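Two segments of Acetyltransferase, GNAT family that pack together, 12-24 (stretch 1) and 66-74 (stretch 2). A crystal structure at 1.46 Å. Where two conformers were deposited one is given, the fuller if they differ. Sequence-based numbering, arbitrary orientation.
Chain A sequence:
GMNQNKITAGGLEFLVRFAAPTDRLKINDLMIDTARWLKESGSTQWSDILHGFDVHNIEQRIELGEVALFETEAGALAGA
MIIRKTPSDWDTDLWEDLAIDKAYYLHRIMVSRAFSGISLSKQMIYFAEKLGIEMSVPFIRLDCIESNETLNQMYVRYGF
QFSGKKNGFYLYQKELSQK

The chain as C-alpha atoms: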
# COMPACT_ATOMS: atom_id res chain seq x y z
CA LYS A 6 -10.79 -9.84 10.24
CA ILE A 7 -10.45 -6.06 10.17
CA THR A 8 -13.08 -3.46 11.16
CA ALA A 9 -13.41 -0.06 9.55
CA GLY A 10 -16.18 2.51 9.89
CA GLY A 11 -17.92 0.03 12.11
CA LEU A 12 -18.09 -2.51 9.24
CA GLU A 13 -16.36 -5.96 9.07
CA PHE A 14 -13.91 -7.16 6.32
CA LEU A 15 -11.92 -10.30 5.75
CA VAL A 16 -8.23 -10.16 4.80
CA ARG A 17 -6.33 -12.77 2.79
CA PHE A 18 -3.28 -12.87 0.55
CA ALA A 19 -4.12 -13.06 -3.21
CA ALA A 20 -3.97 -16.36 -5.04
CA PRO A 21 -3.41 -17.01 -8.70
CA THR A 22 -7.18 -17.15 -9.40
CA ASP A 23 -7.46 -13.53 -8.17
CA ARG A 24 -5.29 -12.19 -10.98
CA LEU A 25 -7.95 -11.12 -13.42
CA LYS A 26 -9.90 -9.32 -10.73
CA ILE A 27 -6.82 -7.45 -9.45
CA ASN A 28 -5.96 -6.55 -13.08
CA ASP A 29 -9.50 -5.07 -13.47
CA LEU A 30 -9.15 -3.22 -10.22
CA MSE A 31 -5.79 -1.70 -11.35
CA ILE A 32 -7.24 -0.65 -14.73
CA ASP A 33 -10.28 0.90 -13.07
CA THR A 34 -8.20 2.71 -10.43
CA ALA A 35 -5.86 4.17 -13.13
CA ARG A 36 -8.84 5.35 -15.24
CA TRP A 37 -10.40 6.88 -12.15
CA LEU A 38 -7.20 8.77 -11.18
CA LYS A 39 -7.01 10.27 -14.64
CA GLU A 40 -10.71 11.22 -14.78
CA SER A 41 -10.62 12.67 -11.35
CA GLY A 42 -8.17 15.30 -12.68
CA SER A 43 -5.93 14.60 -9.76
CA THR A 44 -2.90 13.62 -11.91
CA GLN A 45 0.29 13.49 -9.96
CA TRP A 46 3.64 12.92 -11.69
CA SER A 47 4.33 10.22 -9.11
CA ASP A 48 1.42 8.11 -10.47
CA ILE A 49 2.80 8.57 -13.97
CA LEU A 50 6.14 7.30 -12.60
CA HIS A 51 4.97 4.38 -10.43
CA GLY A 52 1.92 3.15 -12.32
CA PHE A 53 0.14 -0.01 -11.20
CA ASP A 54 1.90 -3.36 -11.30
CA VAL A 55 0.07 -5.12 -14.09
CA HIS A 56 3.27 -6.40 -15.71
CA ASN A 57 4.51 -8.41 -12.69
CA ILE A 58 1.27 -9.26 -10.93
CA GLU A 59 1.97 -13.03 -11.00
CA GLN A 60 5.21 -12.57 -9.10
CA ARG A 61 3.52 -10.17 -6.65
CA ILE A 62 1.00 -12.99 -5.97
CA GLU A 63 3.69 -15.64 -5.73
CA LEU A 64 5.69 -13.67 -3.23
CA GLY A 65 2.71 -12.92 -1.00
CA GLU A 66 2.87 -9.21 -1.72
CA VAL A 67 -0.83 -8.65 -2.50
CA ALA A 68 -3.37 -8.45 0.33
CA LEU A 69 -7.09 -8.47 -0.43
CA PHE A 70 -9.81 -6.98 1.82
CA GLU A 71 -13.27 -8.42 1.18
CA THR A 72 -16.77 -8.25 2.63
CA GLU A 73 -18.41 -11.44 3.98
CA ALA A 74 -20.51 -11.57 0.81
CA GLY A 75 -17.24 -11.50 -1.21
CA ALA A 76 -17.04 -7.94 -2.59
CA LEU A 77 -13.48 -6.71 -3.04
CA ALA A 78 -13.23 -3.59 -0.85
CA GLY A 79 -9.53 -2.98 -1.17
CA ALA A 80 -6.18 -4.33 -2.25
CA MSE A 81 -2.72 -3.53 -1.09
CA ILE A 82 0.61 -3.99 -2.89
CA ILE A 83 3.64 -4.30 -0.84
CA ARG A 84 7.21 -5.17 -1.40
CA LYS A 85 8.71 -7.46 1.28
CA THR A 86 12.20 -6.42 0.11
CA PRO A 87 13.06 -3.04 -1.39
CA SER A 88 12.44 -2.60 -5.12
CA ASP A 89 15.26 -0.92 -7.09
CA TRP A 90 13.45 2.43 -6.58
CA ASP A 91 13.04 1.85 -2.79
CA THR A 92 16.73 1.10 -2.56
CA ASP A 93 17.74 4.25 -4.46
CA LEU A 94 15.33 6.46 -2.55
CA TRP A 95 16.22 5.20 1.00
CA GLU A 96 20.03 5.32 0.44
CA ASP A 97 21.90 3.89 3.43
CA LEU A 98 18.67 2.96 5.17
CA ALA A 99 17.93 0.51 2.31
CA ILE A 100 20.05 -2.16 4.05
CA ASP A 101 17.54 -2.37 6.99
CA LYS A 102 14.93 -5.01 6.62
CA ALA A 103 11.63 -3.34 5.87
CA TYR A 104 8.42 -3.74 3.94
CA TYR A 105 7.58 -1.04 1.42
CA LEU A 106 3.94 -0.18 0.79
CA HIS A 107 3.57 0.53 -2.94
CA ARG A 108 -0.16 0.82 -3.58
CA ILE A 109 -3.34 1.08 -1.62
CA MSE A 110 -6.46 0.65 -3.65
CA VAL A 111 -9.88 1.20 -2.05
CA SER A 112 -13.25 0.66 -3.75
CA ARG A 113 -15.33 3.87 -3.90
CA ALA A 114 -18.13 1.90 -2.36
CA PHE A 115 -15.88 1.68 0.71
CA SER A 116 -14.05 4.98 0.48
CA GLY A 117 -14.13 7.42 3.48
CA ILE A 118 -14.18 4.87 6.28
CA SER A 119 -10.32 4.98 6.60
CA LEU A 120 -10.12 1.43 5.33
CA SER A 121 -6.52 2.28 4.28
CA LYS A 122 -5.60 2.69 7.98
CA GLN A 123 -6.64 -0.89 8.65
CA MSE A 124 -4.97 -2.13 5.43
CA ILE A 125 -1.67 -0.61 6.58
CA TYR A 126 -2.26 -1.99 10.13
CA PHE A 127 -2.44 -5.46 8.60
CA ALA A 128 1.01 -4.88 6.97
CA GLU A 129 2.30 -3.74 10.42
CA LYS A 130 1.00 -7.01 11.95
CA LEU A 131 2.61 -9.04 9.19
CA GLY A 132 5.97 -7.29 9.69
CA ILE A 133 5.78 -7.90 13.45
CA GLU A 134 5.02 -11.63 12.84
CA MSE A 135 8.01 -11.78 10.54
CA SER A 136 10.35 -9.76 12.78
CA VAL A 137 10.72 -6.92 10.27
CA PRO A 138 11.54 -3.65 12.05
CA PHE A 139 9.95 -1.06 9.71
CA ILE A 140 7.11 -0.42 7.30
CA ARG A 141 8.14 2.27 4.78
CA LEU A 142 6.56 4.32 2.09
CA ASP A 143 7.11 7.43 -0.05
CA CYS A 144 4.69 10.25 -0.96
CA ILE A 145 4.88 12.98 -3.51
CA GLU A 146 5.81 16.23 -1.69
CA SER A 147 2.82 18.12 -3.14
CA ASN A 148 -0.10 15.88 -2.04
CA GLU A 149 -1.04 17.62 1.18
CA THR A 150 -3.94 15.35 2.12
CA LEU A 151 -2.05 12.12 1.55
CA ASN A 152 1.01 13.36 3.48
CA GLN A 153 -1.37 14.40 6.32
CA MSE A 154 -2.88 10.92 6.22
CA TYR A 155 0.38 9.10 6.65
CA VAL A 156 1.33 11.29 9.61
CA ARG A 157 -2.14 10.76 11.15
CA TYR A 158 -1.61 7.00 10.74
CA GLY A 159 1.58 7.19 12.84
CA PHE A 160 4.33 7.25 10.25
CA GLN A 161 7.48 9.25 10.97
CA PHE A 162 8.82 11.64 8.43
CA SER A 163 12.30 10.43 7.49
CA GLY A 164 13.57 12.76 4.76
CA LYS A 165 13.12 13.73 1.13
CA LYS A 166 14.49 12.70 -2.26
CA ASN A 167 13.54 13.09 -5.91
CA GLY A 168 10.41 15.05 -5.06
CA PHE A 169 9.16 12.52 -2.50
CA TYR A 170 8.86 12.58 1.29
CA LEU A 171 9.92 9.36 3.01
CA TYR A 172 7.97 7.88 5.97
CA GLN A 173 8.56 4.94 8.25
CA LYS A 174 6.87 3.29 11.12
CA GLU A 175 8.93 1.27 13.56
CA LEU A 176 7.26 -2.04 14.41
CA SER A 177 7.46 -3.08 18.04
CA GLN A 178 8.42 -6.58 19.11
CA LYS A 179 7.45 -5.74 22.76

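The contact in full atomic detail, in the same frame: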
# COMPACT_ATOMS: atom_id res chain seq x y z
N LEU A 12 -17.71 -1.43 10.14
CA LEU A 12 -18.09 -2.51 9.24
C LEU A 12 -16.96 -3.60 9.24
O LEU A 12 -15.79 -3.28 9.41
CB LEU A 12 -18.30 -1.96 7.79
CG LEU A 12 -19.24 -0.73 7.67
CD1 LEU A 12 -19.10 0.06 6.34
CD2 LEU A 12 -20.72 -1.15 7.94
N GLU A 13 -17.30 -4.84 8.99
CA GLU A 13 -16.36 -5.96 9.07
C GLU A 13 -15.84 -6.40 7.66
O GLU A 13 -16.62 -6.44 6.71
CB GLU A 13 -17.03 -7.16 9.76
N PHE A 14 -14.55 -6.70 7.56
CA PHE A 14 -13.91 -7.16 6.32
C PHE A 14 -13.00 -8.33 6.65
O PHE A 14 -12.51 -8.43 7.78
CB PHE A 14 -13.06 -6.03 5.63
CG PHE A 14 -13.85 -4.78 5.32
CD1 PHE A 14 -14.05 -3.81 6.32
CD2 PHE A 14 -14.48 -4.58 4.06
CE1 PHE A 14 -14.77 -2.68 6.10
CE2 PHE A 14 -15.27 -3.41 3.86
CZ PHE A 14 -15.38 -2.47 4.88
N LEU A 15 -12.78 -9.18 5.67
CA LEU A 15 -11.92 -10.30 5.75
C LEU A 15 -10.67 -10.03 4.92
O LEU A 15 -10.77 -9.51 3.83
CB LEU A 15 -12.61 -11.54 5.17
CG LEU A 15 -13.97 -11.87 5.84
CD1 LEU A 15 -14.71 -12.93 5.04
CD2 LEU A 15 -13.73 -12.29 7.29
N VAL A 16 -9.51 -10.38 5.47
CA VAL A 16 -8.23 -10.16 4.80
C VAL A 16 -7.57 -11.49 4.44
O VAL A 16 -7.49 -12.39 5.25
CB VAL A 16 -7.23 -9.32 5.65
CG1 VAL A 16 -7.10 -9.83 7.08
CG2 VAL A 16 -5.84 -9.26 4.95
N ARG A 17 -7.08 -11.59 3.21
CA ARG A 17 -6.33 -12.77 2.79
C ARG A 17 -5.29 -12.35 1.76
O ARG A 17 -5.44 -11.32 1.06
CB ARG A 17 -7.26 -13.84 2.21
CG ARG A 17 -7.88 -13.45 0.90
CD ARG A 17 -8.96 -14.40 0.42
NE ARG A 17 -9.66 -13.94 -0.77
CZ ARG A 17 -9.26 -14.17 -2.00
NH1 ARG A 17 -8.17 -14.87 -2.25
NH2 ARG A 17 -9.99 -13.72 -3.02
N PHE A 18 -4.23 -13.11 1.63
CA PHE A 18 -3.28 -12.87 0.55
C PHE A 18 -3.87 -13.37 -0.77
O PHE A 18 -4.57 -14.40 -0.78
CB PHE A 18 -1.97 -13.57 0.85
CG PHE A 18 -1.23 -12.89 1.94
CD1 PHE A 18 -0.53 -11.73 1.67
CD2 PHE A 18 -1.34 -13.33 3.25
CE1 PHE A 18 0.10 -11.01 2.72
CE2 PHE A 18 -0.65 -12.65 4.30
CZ PHE A 18 0.04 -11.49 3.99
N ALA A 19 -3.65 -12.66 -1.86
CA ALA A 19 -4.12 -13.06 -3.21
C ALA A 19 -3.57 -14.41 -3.60
O ALA A 19 -2.43 -14.76 -3.28
CB ALA A 19 -3.78 -11.99 -4.29
N ALA A 20 -4.37 -15.12 -4.36
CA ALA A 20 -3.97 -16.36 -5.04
C ALA A 20 -4.00 -16.19 -6.54
O ALA A 20 -4.53 -15.22 -7.07
CB ALA A 20 -4.92 -17.48 -4.63
N PRO A 21 -3.38 -17.15 -7.26
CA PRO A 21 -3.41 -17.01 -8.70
C PRO A 21 -4.78 -16.76 -9.33
O PRO A 21 -4.87 -15.99 -10.31
CB PRO A 21 -2.76 -18.31 -9.18
CG PRO A 21 -1.76 -18.61 -8.10
CD PRO A 21 -2.53 -18.29 -6.84
N THR A 22 -5.87 -17.36 -8.83
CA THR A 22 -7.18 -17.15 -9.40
C THR A 22 -7.73 -15.75 -9.20
O THR A 22 -8.72 -15.39 -9.79
CB THR A 22 -8.15 -18.20 -8.83
OG1 THR A 22 -8.03 -18.22 -7.41
CG2 THR A 22 -7.91 -19.60 -9.45
N ASP A 23 -7.08 -14.94 -8.37
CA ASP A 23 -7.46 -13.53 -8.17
C ASP A 23 -6.92 -12.58 -9.19
O ASP A 23 -7.26 -11.38 -9.16
CB ASP A 23 -7.06 -13.08 -6.78
CG ASP A 23 -7.76 -13.87 -5.69
OD1 ASP A 23 -9.00 -13.99 -5.69
OD2 ASP A 23 -7.08 -14.37 -4.77
N ARG A 24 -6.01 -13.06 -10.06
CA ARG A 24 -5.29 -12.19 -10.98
C ARG A 24 -6.18 -11.30 -11.81
O ARG A 24 -5.97 -10.10 -11.90
CB ARG A 24 -4.35 -12.97 -11.91
CG ARG A 24 -3.62 -12.02 -12.87
CD ARG A 24 -2.56 -12.72 -13.69
NE ARG A 24 -3.14 -13.90 -14.29
CZ ARG A 24 -3.89 -13.89 -15.40
NH1 ARG A 24 -4.14 -12.77 -16.08
NH2 ARG A 24 -4.41 -15.04 -15.81
N GLU A 66 2.77 -10.65 -1.80
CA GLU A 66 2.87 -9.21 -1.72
C GLU A 66 1.56 -8.50 -2.04
O GLU A 66 1.58 -7.26 -2.17
CB GLU A 66 4.02 -8.74 -2.63
CG GLU A 66 5.36 -9.07 -2.01
CD GLU A 66 6.61 -8.72 -2.83
OE1 GLU A 66 6.51 -8.57 -4.07
OE2 GLU A 66 7.70 -8.55 -2.25
N VAL A 67 0.47 -9.23 -2.27
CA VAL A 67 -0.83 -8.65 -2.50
C VAL A 67 -1.80 -9.09 -1.43
O VAL A 67 -2.07 -10.29 -1.26
CB VAL A 67 -1.39 -9.05 -3.85
CG1 VAL A 67 -2.72 -8.28 -4.10
CG2 VAL A 67 -0.44 -8.77 -5.01
N ALA A 68 -2.36 -8.16 -0.70
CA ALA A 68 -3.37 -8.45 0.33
C ALA A 68 -4.71 -7.95 -0.13
O ALA A 68 -4.79 -6.82 -0.65
CB ALA A 68 -2.99 -7.79 1.63
N LEU A 69 -5.76 -8.77 -0.01
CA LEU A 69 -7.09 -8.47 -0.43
C LEU A 69 -7.99 -8.32 0.79
O LEU A 69 -7.91 -9.09 1.73
CB LEU A 69 -7.62 -9.63 -1.27
CG LEU A 69 -6.76 -9.93 -2.53
CD1 LEU A 69 -7.44 -11.12 -3.31
CD2 LEU A 69 -6.54 -8.71 -3.38
N PHE A 70 -8.91 -7.37 0.71
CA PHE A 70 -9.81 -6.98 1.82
C PHE A 70 -11.21 -7.09 1.24
O PHE A 70 -11.54 -6.36 0.30
CB PHE A 70 -9.46 -5.55 2.29
CG PHE A 70 -8.09 -5.47 2.84
CD1 PHE A 70 -7.00 -5.34 1.99
CD2 PHE A 70 -7.89 -5.58 4.21
CE1 PHE A 70 -5.71 -5.34 2.52
CE2 PHE A 70 -6.56 -5.57 4.73
CZ PHE A 70 -5.50 -5.46 3.87
N GLU A 71 -11.97 -8.06 1.74
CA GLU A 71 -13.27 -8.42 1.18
C GLU A 71 -14.40 -8.32 2.21
O GLU A 71 -14.17 -8.58 3.41
CB GLU A 71 -13.18 -9.82 0.57
CG GLU A 71 -12.23 -9.93 -0.60
CD GLU A 71 -12.02 -11.39 -1.04
OE1 GLU A 71 -11.88 -12.27 -0.19
OE2 GLU A 71 -11.96 -11.62 -2.27
N THR A 72 -15.61 -8.12 1.74
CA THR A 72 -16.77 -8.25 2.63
C THR A 72 -17.11 -9.73 2.77
O THR A 72 -16.67 -10.54 1.96
CB THR A 72 -17.97 -7.48 2.07
OG1 THR A 72 -18.38 -8.10 0.84
CG2 THR A 72 -17.61 -6.00 1.83
N GLU A 73 -17.94 -10.05 3.77
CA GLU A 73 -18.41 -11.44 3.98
C GLU A 73 -19.10 -11.99 2.74
O GLU A 73 -18.97 -13.16 2.44
CB GLU A 73 -19.34 -11.54 5.20
CG GLU A 73 -20.01 -12.91 5.30
N ALA A 74 -19.81 -11.14 2.01
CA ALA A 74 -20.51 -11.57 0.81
C ALA A 74 -19.55 -11.73 -0.37
O ALA A 74 -19.96 -12.18 -1.45
CB ALA A 74 -21.61 -10.58 0.46
O HOH W 1 -18.45 -8.26 5.75
O HOH W 2 -10.59 -11.87 2.35

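Strand 12-18 and strand 67-71 run antiparallel, their axes 155° apart, and together the two stretches bury 721 Å². Backbone hydrogen bonds form the ladder. Leu15 and Glu71 pair in both directions, Leu15 N giving to Glu71 O at 2.7 Å and Glu71 N to Leu15 O at 2.8 Å. Arg17 and Leu69 do the same, with Arg17 N to Leu69 O at 3.0 Å and Leu69 N to Arg17 O at 2.8 Å. Beyond the strand, Ala19 N continues the register to Val67 O (2.9 Å). At the other end water 1 donates to Glu13 O (2.8 Å) and accepts from Glu73 N (2.7 Å).

The face carrying Leu15, Arg17, Leu69 and Glu71 combines a charged network with the leucine side chains. Arg17, extended from a p chi1, directs NE to Glu71 OE1 (2.8 Å) and NH2 to Glu71 OE2 (3.0 Å), a two-pronged salt bridge across the strands. NH1 of Arg17 donates to Asp23 OD2 (2.8 Å), while its NH2 serves both carboxylates, donating also to Asp23 OD1 at 2.9 Å. Arginine thus places all three nitrogens between two carboxylates. Asp23 OD2 also accepts from Ala20 N (2.8 Å), tying the turn to this network, while water 2 donates to Glu71 OE1 at 2.9 Å and, weakly, to Leu15 O at 2.8 Å. Buried Leu69 suits its place by being apolar: its CD1 lies over one face of the guanidinium, 3.7 Å from Arg17 NH2, leaving the edge free for the carboxylates. Leu69 CD1 also lies 3.9 Å from Ala19 CB, which points toward the partner stretch and meets Val67 CB at 3.8 Å.

On the opposite face, Val16 and Phe70 form a non-hydrogen-bonded pair; Val16 CG2 makes an off-centre CH-pi contact, 4.2 Å from the Phe70 ring centroid. Phe18 and Ala68 form the second such pair, Phe18 CA and Ala68 CA 4.4 Å apart; buried Ala68 and Phe70 offer apolar side chains where no side-chain hydrogen bond links the strands.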